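Local coordinates for glideosome-associated protein 50 (Plasmodium falciparum 3D7, PDB 3TGH) that belongs to the glideosome, the gliding and host-cell invasion machinery of the malaria parasite, and probably helps anchor it to the inner membrane complex, at residues S8-K14 / C250-M255; F26-K31 / D71-P75; M237-E241 / I299-L304. All coordinates share one frame. Residues are numbered along the deposited sequence.

Contact 1: S8-K14 / C250-M255; sequences SLGDWGK and CGSGSM
Two loops can approach closely where glycine removes the side chain, as at two strand ends of this metallophosphoesterase fold. Ser8 ends strand 4-8 and Cys250 ends strand 245-250; loop follows each. Gly10 CA lies 4.5 Å from Gly251 CA, and Trp12 CA 4.2 Å from Gly253 CA. CB atoms on Gly10 and Gly253 would strike Cys250 O and Gly10 O; without them, Gly10 CA sits 3.2 Å from Cys250 O and Gly253 N donates to Gly10 O at 2.9 Å. Asp11 is left-handed (54/49) with rotamer m. Trp12 (p) swings its indole away, NE1 bonding Ser40. Ser254 (p) donates from OG to Asp11 O (2.8 Å), and water 1 hydrogen-bonds Asp11 O and Gly251 O (both 2.7 Å) and Met255 N (3.0 Å). Extended Lys14 lays CD 3.8 Å from Met255 SD. Asp11-Trp12-Gly13 fits the purple acid phosphatase DxG signature, whose aspartate binds metal in active relatives. Here its carboxylate accepts from His233 N and Ser43 N, the side chain about 9 Å from a bound cobalt ion, too far to coordinate it.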
ATOM      1  N   SER A   8      -3.086   6.866   1.401  1.00 22.74           N
ATOM      2  CA  SER A   8      -2.856   5.541   1.969  1.00 23.51           C
ATOM      3  C   SER A   8      -3.711   5.381   3.219  1.00 25.86           C
ATOM      4  O   SER A   8      -3.733   6.274   4.069  1.00 27.31           O
ATOM      5  CB  SER A   8      -1.384   5.360   2.365  1.00 26.97           C
ATOM      6  OG  SER A   8      -0.537   5.308   1.233  1.00 32.31           O
ATOM      7  N   LEU A   9      -4.398   4.242   3.322  1.00 23.03           N
ATOM      8  CA  LEU A   9      -5.255   3.913   4.456  1.00 23.66           C
ATOM      9  C   LEU A   9      -5.058   2.436   4.815  1.00 22.69           C
ATOM     10  O   LEU A   9      -5.300   1.563   3.992  1.00 21.83           O
ATOM     11  CB  LEU A   9      -6.721   4.163   4.093  1.00 24.03           C
ATOM     12  CG  LEU A   9      -7.730   3.874   5.211  1.00 27.21           C
ATOM     13  CD1 LEU A   9      -7.648   4.948   6.302  1.00 27.57           C
ATOM     14  CD2 LEU A   9      -9.138   3.748   4.641  1.00 26.01           C
ATOM     15  N   GLY A  10      -4.618   2.146   6.034  1.00 23.00           N
ATOM     16  CA  GLY A  10      -4.281   0.763   6.401  1.00 22.99           C
ATOM     17  C   GLY A  10      -5.007   0.230   7.617  1.00 21.78           C
ATOM     18  O   GLY A  10      -5.327   0.987   8.533  1.00 23.47           O
ATOM     19  N   ASP A  11      -5.292  -1.072   7.612  1.00 22.02           N
ATOM     20  CA  ASP A  11      -5.878  -1.766   8.770  1.00 23.43           C
ATOM     21  C   ASP A  11      -7.152  -1.081   9.260  1.00 24.59           C
ATOM     22  O   ASP A  11      -7.351  -0.849  10.458  1.00 25.26           O
ATOM     23  CB  ASP A  11      -4.828  -1.865   9.868  1.00 23.15           C
ATOM     24  CG  ASP A  11      -3.625  -2.687   9.436  1.00 26.69           C
ATOM     25  OD1 ASP A  11      -3.718  -3.929   9.464  1.00 29.23           O
ATOM     26  OD2 ASP A  11      -2.592  -2.104   9.068  1.00 30.69           O
ATOM     27  N   TRP A  12      -8.021  -0.808   8.296  1.00 23.04           N
ATOM     28  CA  TRP A  12      -9.129   0.140   8.434  1.00 22.61           C
ATOM     29  C   TRP A  12     -10.466  -0.535   8.755  1.00 24.47           C
ATOM     30  O   TRP A  12     -11.406   0.119   9.224  1.00 28.31           O
ATOM     31  CB  TRP A  12      -9.235   0.966   7.132  1.00 22.72           C
ATOM     32  CG  TRP A  12      -9.218   0.101   5.913  1.00 24.41           C
ATOM     33  CD1 TRP A  12      -8.144  -0.156   5.106  1.00 23.57           C
ATOM     34  CD2 TRP A  12     -10.308  -0.668   5.387  1.00 23.41           C
ATOM     35  NE1 TRP A  12      -8.497  -1.038   4.109  1.00 22.85           N
ATOM     36  CE2 TRP A  12      -9.826  -1.354   4.250  1.00 21.78           C
ATOM     37  CE3 TRP A  12     -11.651  -0.829   5.752  1.00 21.88           C
ATOM     38  CZ2 TRP A  12     -10.628  -2.202   3.494  1.00 24.05           C
ATOM     39  CZ3 TRP A  12     -12.457  -1.669   4.987  1.00 22.16           C
ATOM     40  CH2 TRP A  12     -11.938  -2.350   3.876  1.00 23.77           C
ATOM     41  N   GLY A  13     -10.557  -1.841   8.513  1.00 24.66           N
ATOM     42  CA  GLY A  13     -11.839  -2.545   8.583  1.00 25.36           C
ATOM     43  C   GLY A  13     -12.239  -3.074   9.942  1.00 27.71           C
ATOM     44  O   GLY A  13     -12.164  -4.280  10.187  1.00 27.39           O
ATOM     45  N   LYS A  14     -12.687  -2.166  10.804  1.00 28.56           N
ATOM     46  CA  LYS A  14     -13.217  -2.515  12.116  1.00 31.66           C
ATOM     47  C   LYS A  14     -14.174  -1.413  12.570  1.00 32.39           C
ATOM     48  O   LYS A  14     -13.890  -0.232  12.390  1.00 31.28           O
ATOM     49  CB  LYS A  14     -12.083  -2.670  13.125  1.00 32.89           C
ATOM     50  CG  LYS A  14     -12.532  -3.233  14.479  1.00 35.62           C
ATOM     51  CD  LYS A  14     -11.371  -3.424  15.437  1.00 43.27           C
ATOM     52  CE  LYS A  14     -11.854  -4.016  16.762  1.00 47.90           C
ATOM     53  NZ  LYS A  14     -10.737  -4.245  17.723  1.00 52.55           N
ATOM     54  N   CYS A 250       1.544   3.042   7.933  1.00 26.94           N
ATOM     55  CA  CYS A 250       0.250   3.696   7.891  1.00 27.10           C
ATOM     56  C   CYS A 250      -0.780   2.637   8.257  1.00 26.53           C
ATOM     57  O   CYS A 250      -1.554   2.178   7.414  1.00 26.70           O
ATOM     58  CB  CYS A 250       0.024   4.294   6.501  1.00 31.15           C
ATOM     59  SG  CYS A 250      -1.425   5.329   6.368  1.00 38.64           S
ATOM     60  N   GLY A 251      -0.761   2.227   9.525  1.00 25.14           N
ATOM     61  CA  GLY A 251      -1.585   1.114  10.001  1.00 24.99           C
ATOM     62  C   GLY A 251      -2.664   1.492  11.001  1.00 27.45           C
ATOM     63  O   GLY A 251      -3.268   0.617  11.624  1.00 25.93           O
ATOM     64  N   SER A 252      -2.948   2.787  11.136  1.00 26.70           N
ATOM     65  CA  SER A 252      -3.899   3.244  12.150  1.00 27.51           C
ATOM     66  C   SER A 252      -5.207   3.778  11.540  1.00 26.93           C
ATOM     67  O   SER A 252      -5.773   4.762  12.014  1.00 26.61           O
ATOM     68  CB  SER A 252      -3.225   4.277  13.071  1.00 27.32           C
ATOM     69  OG  SER A 252      -2.879   5.469  12.379  1.00 29.89           O
ATOM     70  N   GLY A 253      -5.706   3.107  10.503  1.00 24.64           N
ATOM     71  CA  GLY A 253      -6.967   3.499   9.876  1.00 24.72           C
ATOM     72  C   GLY A 253      -8.205   3.332  10.755  1.00 26.85           C
ATOM     73  O   GLY A 253      -9.217   3.995  10.527  1.00 27.78           O
ATOM     74  N   SER A 254      -8.145   2.424  11.731  1.00 25.54           N
ATOM     75  CA  SER A 254      -9.268   2.198  12.661  1.00 26.74           C
ATOM     76  C   SER A 254      -8.872   2.043  14.136  1.00 29.36           C
ATOM     77  O   SER A 254      -9.720   2.202  15.010  1.00 30.56           O
ATOM     78  CB  SER A 254     -10.069   0.960  12.258  1.00 28.42           C
ATOM     79  OG  SER A 254      -9.308  -0.229  12.401  1.00 28.12           O
ATOM     80  N   MET A 255      -7.608   1.712  14.398  1.00 29.01           N
ATOM     81  CA  MET A 255      -7.136   1.380  15.746  1.00 31.72           C
ATOM     82  C   MET A 255      -5.797   2.011  16.002  1.00 33.26           C
ATOM     83  O   MET A 255      -5.033   2.270  15.074  1.00 30.62           O
ATOM     84  CB  MET A 255      -6.927  -0.130  15.905  1.00 33.46           C
ATOM     85  CG  MET A 255      -8.125  -0.995  15.639  1.00 37.79           C
ATOM     86  SD  MET A 255      -7.660  -2.736  15.733  1.00 42.10           S
ATOM     87  CE  MET A 255      -6.658  -2.929  14.254  1.00 39.84           C
TER
HETATM   88  O   HOH W   1      -5.862   0.428  12.321  1.00 19.79           O

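Contact 2: F26-K31 / D71-P75; sequences FKQFIK and DMYMP
Two methionines of the loop leading into a strand fit against a neighbouring helix, a worked case of bumps filling hollows. Residues 26-31 form a regular turn and a half of helix 17-32, with Ile30 N bonded to Phe26 O (3.0 Å) and Lys31 N to Lys27 O (3.1 Å). Residues 71-75 are irregular and run into strand 75-78. Lys27 CA lies 7.2 Å from Met72 CA, and Lys31 CA 6.6 Å from Asp71 CA. The main bump is Met72, curled by three m torsions so that its end settles in a hollow on the helix: its CE is 4.0 Å from Phe26 CD2, and its SD is 4.0 Å from Lys27 CG and 3.8 Å from Ile30 CD1. Ile30 (m, t) touches both methionines, its CG2 meeting Met74 CE at 3.4 Å; Met74 (p, t, p) reaches out to it. Helix 17-32 connects the adjacent parallel strands 4-8 and 37-40, a beta-alpha-beta crossover, and Ile38 of the second strand lines the floor by touching Phe26, Ile30 and Met74. At the outer margin Lys31 (t, p, t, t) brings NZ 3.2 Å from Asp71 OD1 in a salt bridge, while Lys27 NZ bonds Ser66 O. The chemistry thus grades from an apolar interior carrying two methionine sulfurs to a charged pair at the surface.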
ATOM      1  N   PHE A  26     -10.696  11.626   6.055  1.00 25.56           N
ATOM      2  CA  PHE A  26     -10.240  10.964   4.835  1.00 25.66           C
ATOM      3  C   PHE A  26     -10.949  11.534   3.614  1.00 25.83           C
ATOM      4  O   PHE A  26     -10.302  11.936   2.647  1.00 27.49           O
ATOM      5  CB  PHE A  26     -10.494   9.455   4.955  1.00 27.03           C
ATOM      6  CG  PHE A  26      -9.756   8.608   3.948  1.00 24.30           C
ATOM      7  CD1 PHE A  26      -8.373   8.649   3.856  1.00 24.48           C
ATOM      8  CD2 PHE A  26     -10.448   7.717   3.142  1.00 27.11           C
ATOM      9  CE1 PHE A  26      -7.698   7.840   2.938  1.00 25.33           C
ATOM     10  CE2 PHE A  26      -9.775   6.913   2.225  1.00 25.69           C
ATOM     11  CZ  PHE A  26      -8.404   6.976   2.132  1.00 26.94           C
ATOM     12  N   LYS A  27     -12.278  11.567   3.671  1.00 27.32           N
ATOM     13  CA  LYS A  27     -13.095  12.137   2.600  1.00 28.55           C
ATOM     14  C   LYS A  27     -12.790  13.618   2.356  1.00 29.14           C
ATOM     15  O   LYS A  27     -12.698  14.052   1.207  1.00 30.20           O
ATOM     16  CB  LYS A  27     -14.582  11.976   2.914  1.00 30.97           C
ATOM     17  CG  LYS A  27     -15.083  10.535   2.891  1.00 35.18           C
ATOM     18  CD  LYS A  27     -16.491  10.463   3.469  1.00 36.41           C
ATOM     19  CE  LYS A  27     -16.956   9.046   3.656  1.00 37.18           C
ATOM     20  NZ  LYS A  27     -18.297   9.010   4.299  1.00 36.56           N
ATOM     21  N   GLN A  28     -12.643  14.379   3.437  1.00 29.08           N
ATOM     22  CA  GLN A  28     -12.349  15.818   3.354  1.00 28.85           C
ATOM     23  C   GLN A  28     -11.044  16.070   2.611  1.00 29.57           C
ATOM     24  O   GLN A  28     -10.994  16.899   1.702  1.00 30.31           O
ATOM     25  CB  GLN A  28     -12.256  16.430   4.754  1.00 29.66           C
ATOM     26  CG  GLN A  28     -12.088  17.957   4.760  1.00 32.96           C
ATOM     27  CD  GLN A  28     -11.594  18.505   6.090  1.00 33.82           C
ATOM     28  OE1 GLN A  28     -11.116  17.762   6.934  1.00 32.60           O
ATOM     29  NE2 GLN A  28     -11.695  19.817   6.269  1.00 33.33           N
ATOM     30  N   PHE A  29      -9.994  15.352   3.005  1.00 28.25           N
ATOM     31  CA  PHE A  29      -8.677  15.510   2.387  1.00 29.57           C
ATOM     32  C   PHE A  29      -8.637  15.017   0.954  1.00 28.52           C
ATOM     33  O   PHE A  29      -8.010  15.641   0.103  1.00 30.47           O
ATOM     34  CB  PHE A  29      -7.597  14.785   3.193  1.00 28.95           C
ATOM     35  CG  PHE A  29      -7.037  15.596   4.317  1.00 30.13           C
ATOM     36  CD1 PHE A  29      -7.743  15.757   5.496  1.00 29.80           C
ATOM     37  CD2 PHE A  29      -5.803  16.205   4.196  1.00 31.88           C
ATOM     38  CE1 PHE A  29      -7.224  16.510   6.543  1.00 31.69           C
ATOM     39  CE2 PHE A  29      -5.277  16.958   5.238  1.00 31.70           C
ATOM     40  CZ  PHE A  29      -5.992  17.108   6.411  1.00 32.87           C
ATOM     41  N   ILE A  30      -9.282  13.889   0.684  1.00 29.96           N
ATOM     42  CA  ILE A  30      -9.306  13.353  -0.678  1.00 30.00           C
ATOM     43  C   ILE A  30      -9.915  14.372  -1.651  1.00 30.40           C
ATOM     44  O   ILE A  30      -9.376  14.595  -2.741  1.00 29.76           O
ATOM     45  CB  ILE A  30     -10.032  11.994  -0.731  1.00 29.10           C
ATOM     46  CG1 ILE A  30      -9.095  10.911  -0.188  1.00 30.66           C
ATOM     47  CG2 ILE A  30     -10.469  11.655  -2.158  1.00 30.15           C
ATOM     48  CD1 ILE A  30      -9.755   9.584   0.031  1.00 28.23           C
ATOM     49  N   LYS A  31     -11.013  15.005  -1.240  1.00 32.08           N
ATOM     50  CA  LYS A  31     -11.641  16.061  -2.034  1.00 34.16           C
ATOM     51  C   LYS A  31     -10.725  17.284  -2.158  1.00 34.84           C
ATOM     52  O   LYS A  31     -10.416  17.730  -3.265  1.00 35.91           O
ATOM     53  CB  LYS A  31     -12.977  16.472  -1.401  1.00 36.75           C
ATOM     54  CG  LYS A  31     -13.718  17.595  -2.121  1.00 43.71           C
ATOM     55  CD  LYS A  31     -14.274  17.145  -3.461  1.00 48.11           C
ATOM     56  CE  LYS A  31     -15.178  18.212  -4.065  1.00 53.23           C
ATOM     57  NZ  LYS A  31     -15.787  17.768  -5.349  1.00 56.78           N
ATOM     58  N   ASP A  71     -17.571  11.740  -5.366  1.00 41.07           N
ATOM     59  CA  ASP A  71     -16.323  12.276  -4.822  1.00 40.33           C
ATOM     60  C   ASP A  71     -15.352  11.191  -4.328  1.00 37.20           C
ATOM     61  O   ASP A  71     -14.149  11.431  -4.268  1.00 36.52           O
ATOM     62  CB  ASP A  71     -16.602  13.257  -3.675  1.00 41.83           C
ATOM     63  CG  ASP A  71     -17.202  14.577  -4.150  1.00 49.76           C
ATOM     64  OD1 ASP A  71     -17.168  14.877  -5.370  1.00 50.48           O
ATOM     65  OD2 ASP A  71     -17.705  15.322  -3.283  1.00 54.05           O
ATOM     66  N   MET A  72     -15.869  10.017  -3.975  1.00 33.98           N
ATOM     67  CA  MET A  72     -15.013   8.901  -3.543  1.00 31.84           C
ATOM     68  C   MET A  72     -14.930   7.772  -4.579  1.00 31.28           C
ATOM     69  O   MET A  72     -14.357   6.707  -4.304  1.00 29.70           O
ATOM     70  CB  MET A  72     -15.497   8.359  -2.192  1.00 31.77           C
ATOM     71  CG  MET A  72     -15.217   9.291  -1.015  1.00 31.09           C
ATOM     72  SD  MET A  72     -13.459   9.399  -0.634  1.00 31.41           S
ATOM     73  CE  MET A  72     -13.227   7.835   0.230  1.00 28.05           C
ATOM     74  N   TYR A  73     -15.468   7.994  -5.777  1.00 30.44           N
ATOM     75  CA  TYR A  73     -15.391   6.965  -6.805  1.00 30.92           C
ATOM     76  C   TYR A  73     -14.051   7.050  -7.523  1.00 31.26           C
ATOM     77  O   TYR A  73     -13.875   7.833  -8.464  1.00 31.73           O
ATOM     78  CB  TYR A  73     -16.558   7.042  -7.792  1.00 34.11           C
ATOM     79  CG  TYR A  73     -16.552   5.895  -8.777  1.00 36.47           C
ATOM     80  CD1 TYR A  73     -16.620   4.578  -8.331  1.00 39.99           C
ATOM     81  CD2 TYR A  73     -16.469   6.121 -10.150  1.00 41.78           C
ATOM     82  CE1 TYR A  73     -16.610   3.515  -9.220  1.00 43.08           C
ATOM     83  CE2 TYR A  73     -16.458   5.058 -11.051  1.00 45.93           C
ATOM     84  CZ  TYR A  73     -16.526   3.757 -10.572  1.00 45.33           C
ATOM     85  OH  TYR A  73     -16.517   2.688 -11.434  1.00 50.18           O
ATOM     86  N   MET A  74     -13.108   6.242  -7.042  1.00 27.34           N
ATOM     87  CA  MET A  74     -11.754   6.171  -7.569  1.00 27.82           C
ATOM     88  C   MET A  74     -11.181   4.799  -7.200  1.00 25.39           C
ATOM     89  O   MET A  74     -11.754   4.100  -6.364  1.00 24.68           O
ATOM     90  CB  MET A  74     -10.899   7.277  -6.944  1.00 24.27           C
ATOM     91  CG  MET A  74     -10.760   7.180  -5.424  1.00 26.82           C
ATOM     92  SD  MET A  74      -9.872   8.585  -4.723  1.00 30.12           S
ATOM     93  CE  MET A  74     -11.072   9.897  -5.009  1.00 31.75           C
ATOM     94  N   PRO A  75     -10.057   4.404  -7.816  1.00 25.51           N
ATOM     95  CA  PRO A  75      -9.465   3.109  -7.485  1.00 25.05           C
ATOM     96  C   PRO A  75      -9.038   3.013  -6.031  1.00 25.39           C
ATOM     97  O   PRO A  75      -8.564   3.994  -5.470  1.00 25.38           O
ATOM     98  CB  PRO A  75      -8.232   3.042  -8.395  1.00 27.46           C
ATOM     99  CG  PRO A  75      -8.567   3.932  -9.528  1.00 28.51           C
ATOM    100  CD  PRO A  75      -9.331   5.059  -8.916  1.00 26.65           C
TER

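Contact 3: M237-E241 / I299-L304; sequences MEVIE and IYTHKL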
ATOM      1  N   MET A 237       1.399   5.397  12.950  1.00 27.07           N
ATOM      2  CA  MET A 237       2.002   6.057  11.801  1.00 26.63           C
ATOM      3  C   MET A 237       3.473   6.263  12.104  1.00 27.38           C
ATOM      4  O   MET A 237       3.846   6.545  13.249  1.00 28.90           O
ATOM      5  CB  MET A 237       1.306   7.393  11.516  1.00 28.98           C
ATOM      6  CG  MET A 237      -0.141   7.221  11.043  1.00 35.08           C
ATOM      7  SD  MET A 237      -1.002   8.766  10.615  1.00 41.94           S
ATOM      8  CE  MET A 237      -0.729   9.731  12.079  1.00 32.17           C
ATOM      9  N   GLU A 238       4.312   6.108  11.089  1.00 25.44           N
ATOM     10  CA  GLU A 238       5.748   6.301  11.252  1.00 27.23           C
ATOM     11  C   GLU A 238       6.443   6.511   9.916  1.00 28.15           C
ATOM     12  O   GLU A 238       5.984   6.014   8.876  1.00 25.33           O
ATOM     13  CB  GLU A 238       6.375   5.093  11.965  1.00 28.98           C
ATOM     14  CG  GLU A 238       7.908   5.165  12.093  1.00 29.66           C
ATOM     15  CD  GLU A 238       8.477   4.257  13.169  1.00 35.10           C
ATOM     16  OE1 GLU A 238       7.974   3.125  13.348  1.00 35.89           O
ATOM     17  OE2 GLU A 238       9.445   4.678  13.832  1.00 35.00           O
ATOM     18  N   VAL A 239       7.544   7.254   9.947  1.00 25.77           N
ATOM     19  CA  VAL A 239       8.488   7.243   8.842  1.00 28.35           C
ATOM     20  C   VAL A 239       9.907   6.995   9.369  1.00 30.12           C
ATOM     21  O   VAL A 239      10.384   7.682  10.292  1.00 30.32           O
ATOM     22  CB  VAL A 239       8.391   8.518   7.950  1.00 32.61           C
ATOM     23  CG1 VAL A 239       8.468   9.783   8.776  1.00 33.76           C
ATOM     24  CG2 VAL A 239       9.473   8.494   6.856  1.00 33.77           C
ATOM     25  N   ILE A 240      10.533   5.958   8.817  1.00 27.26           N
ATOM     26  CA  ILE A 240      11.929   5.616   9.062  1.00 29.70           C
ATOM     27  C   ILE A 240      12.667   5.785   7.745  1.00 31.81           C
ATOM     28  O   ILE A 240      12.266   5.205   6.734  1.00 31.16           O
ATOM     29  CB  ILE A 240      12.051   4.168   9.567  1.00 29.34           C
ATOM     30  CG1 ILE A 240      11.529   4.083  11.007  1.00 30.51           C
ATOM     31  CG2 ILE A 240      13.504   3.666   9.474  1.00 31.45           C
ATOM     32  CD1 ILE A 240      11.304   2.668  11.509  1.00 29.11           C
ATOM     33  N   GLU A 241      13.719   6.599   7.734  1.00 35.42           N
ATOM     34  CA  GLU A 241      14.450   6.857   6.496  1.00 38.78           C
ATOM     35  C   GLU A 241      15.862   6.323   6.596  1.00 42.53           C
ATOM     36  O   GLU A 241      16.572   6.605   7.564  1.00 40.66           O
ATOM     37  CB  GLU A 241      14.470   8.348   6.143  1.00 42.21           C
ATOM     38  CG  GLU A 241      14.859   8.591   4.678  1.00 44.94           C
ATOM     39  CD  GLU A 241      14.949  10.062   4.299  1.00 51.91           C
ATOM     40  OE1 GLU A 241      14.082  10.856   4.725  1.00 51.23           O
ATOM     41  OE2 GLU A 241      15.891  10.416   3.552  1.00 56.75           O
ATOM     42  N   ILE A 299       0.205  16.332  10.977  1.00 30.32           N
ATOM     43  CA  ILE A 299       1.122  16.353  12.120  1.00 33.87           C
ATOM     44  C   ILE A 299       2.573  16.069  11.741  1.00 34.00           C
ATOM     45  O   ILE A 299       3.476  16.224  12.571  1.00 33.56           O
ATOM     46  CB  ILE A 299       0.654  15.424  13.264  1.00 33.62           C
ATOM     47  CG1 ILE A 299       0.476  13.976  12.800  1.00 34.98           C
ATOM     48  CG2 ILE A 299      -0.648  15.953  13.858  1.00 35.70           C
ATOM     49  CD1 ILE A 299       0.303  12.995  13.956  1.00 35.75           C
ATOM     50  N   TYR A 300       2.803  15.671  10.492  1.00 31.17           N
ATOM     51  CA  TYR A 300       4.161  15.542   9.973  1.00 31.83           C
ATOM     52  C   TYR A 300       4.169  15.572   8.452  1.00 31.25           C
ATOM     53  O   TYR A 300       3.302  14.976   7.814  1.00 30.04           O
ATOM     54  CB  TYR A 300       4.824  14.248  10.456  1.00 32.37           C
ATOM     55  CG  TYR A 300       6.319  14.214  10.189  1.00 32.56           C
ATOM     56  CD1 TYR A 300       7.199  14.974  10.957  1.00 37.88           C
ATOM     57  CD2 TYR A 300       6.848  13.438   9.164  1.00 34.10           C
ATOM     58  CE1 TYR A 300       8.568  14.960  10.708  1.00 38.56           C
ATOM     59  CE2 TYR A 300       8.212  13.414   8.912  1.00 36.38           C
ATOM     60  CZ  TYR A 300       9.064  14.173   9.682  1.00 40.90           C
ATOM     61  OH  TYR A 300      10.411  14.145   9.419  1.00 46.66           O
ATOM     62  N   THR A 301       5.160  16.258   7.889  1.00 31.58           N
ATOM     63  CA  THR A 301       5.360  16.286   6.447  1.00 32.43           C
ATOM     64  C   THR A 301       6.763  15.788   6.126  1.00 32.97           C
ATOM     65  O   THR A 301       7.754  16.368   6.580  1.00 32.11           O
ATOM     66  CB  THR A 301       5.162  17.696   5.885  1.00 34.74           C
ATOM     67  OG1 THR A 301       3.856  18.163   6.249  1.00 33.08           O
ATOM     68  CG2 THR A 301       5.295  17.696   4.369  1.00 35.00           C
ATOM     69  N   HIS A 302       6.833  14.691   5.376  1.00 30.45           N
ATOM     70  CA  HIS A 302       8.103  14.103   4.968  1.00 31.10           C
ATOM     71  C   HIS A 302       8.335  14.391   3.491  1.00 32.66           C
ATOM     72  O   HIS A 302       7.437  14.217   2.671  1.00 31.77           O
ATOM     73  CB  HIS A 302       8.101  12.593   5.204  1.00 31.10           C
ATOM     74  CG  HIS A 302       9.369  11.925   4.780  1.00 33.88           C
ATOM     75  ND1 HIS A 302       9.481  11.224   3.598  1.00 36.54           N
ATOM     76  CD2 HIS A 302      10.593  11.889   5.356  1.00 35.93           C
ATOM     77  CE1 HIS A 302      10.715  10.767   3.478  1.00 38.98           C
ATOM     78  NE2 HIS A 302      11.408  11.155   4.532  1.00 36.35           N
ATOM     79  N   LYS A 303       9.545  14.821   3.155  1.00 33.56           N
ATOM     80  CA  LYS A 303       9.902  15.125   1.774  1.00 35.58           C
ATOM     81  C   LYS A 303      11.088  14.273   1.344  1.00 36.31           C
ATOM     82  O   LYS A 303      12.127  14.242   2.019  1.00 36.73           O
ATOM     83  CB  LYS A 303      10.222  16.613   1.613  1.00 38.50           C
ATOM     84  CG  LYS A 303       9.037  17.525   1.936  1.00 43.02           C
ATOM     85  CD  LYS A 303       9.382  19.003   1.825  1.00 50.23           C
ATOM     86  CE  LYS A 303       8.148  19.865   2.083  1.00 53.21           C
ATOM     87  NZ  LYS A 303       8.478  21.311   2.208  1.00 56.90           N
ATOM     88  N   LEU A 304      10.916  13.572   0.228  1.00 33.74           N
ATOM     89  CA  LEU A 304      11.962  12.755  -0.360  1.00 36.52           C
ATOM     90  C   LEU A 304      12.286  13.312  -1.749  1.00 37.04           C
ATOM     91  O   LEU A 304      11.388  13.484  -2.573  1.00 37.44           O
ATOM     92  CB  LEU A 304      11.488  11.298  -0.444  1.00 37.05           C
ATOM     93  CG  LEU A 304      12.563  10.234  -0.676  1.00 40.32           C
ATOM     94  CD1 LEU A 304      13.411  10.053   0.576  1.00 43.13           C
ATOM     95  CD2 LEU A 304      11.943   8.914  -1.083  1.00 41.59           C
TER
HETATM   96  O   HOH W   2      14.465  13.031   2.646  1.00 33.34           O
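A His-carboxylate hydrogen bond spans two sheets here: His302 NE2 donates, nearly straight, to Glu241 OE1 (2.7 Å, 167°), linking strands that share no backbone hydrogen bonds. It illustrates the beta-sandwich at the centre of the metallophosphoesterase fold, in which two mixed sheets pack face to face. Residues 237-241 lie on strand 237-242 of one sheet, residues 299-304 on strand 297-305, an edge strand of the other; the two segments run in roughly the same direction, their axes 9.4 Å apart at closest and 30° askew. Such a gap is filled by side chains. Met237, Val239 and Glu241 point across it, and Ile299, Tyr300 and His302 answer them. Met237 CE touches Ile299 CD1 at 3.9 Å, Val239 CG1 meets Tyr300 CE2 at 3.6 Å, and Val239 CG2 rests over the face of the imidazole of His302 in a CH-pi contact, 3.9 Å from the ring centroid. The His302 ring is therefore used twice, its face for an apolar methyl and its edge for the carboxylate. Phe290 of strand 285-292 adds to the apolar filling, and Tyr300 stacks on Phe269. Beside the Glu241-His302 pair, water 2 is hydrogen-bonded to Glu241 OE1 at 3.0 Å and to Lys303 O at 2.7 Å.

Depth and chemistry go together in this fold. Contact 1 is the most buried and relies mainly on main-chain polar atoms, one serine hydroxyl and a bridging water, whereas contacts 2 and 3 are partly buried and pair apolar side chains, with a salt bridge in contact 2 and a His-carboxylate hydrogen bond in contact 3. Contacts 1 and 3 both join the two sheets, one through loops and the other through strand faces; their centres are 17 Å apart, and Ser252 OG touches Met237 CG at 3.5 Å. Contact 2 instead fastens a helix over one sheet and meets contact 1 where Leu9 CB packs on Phe26 CZ at 3.8 Å. Contacts 2 and 3 do not touch.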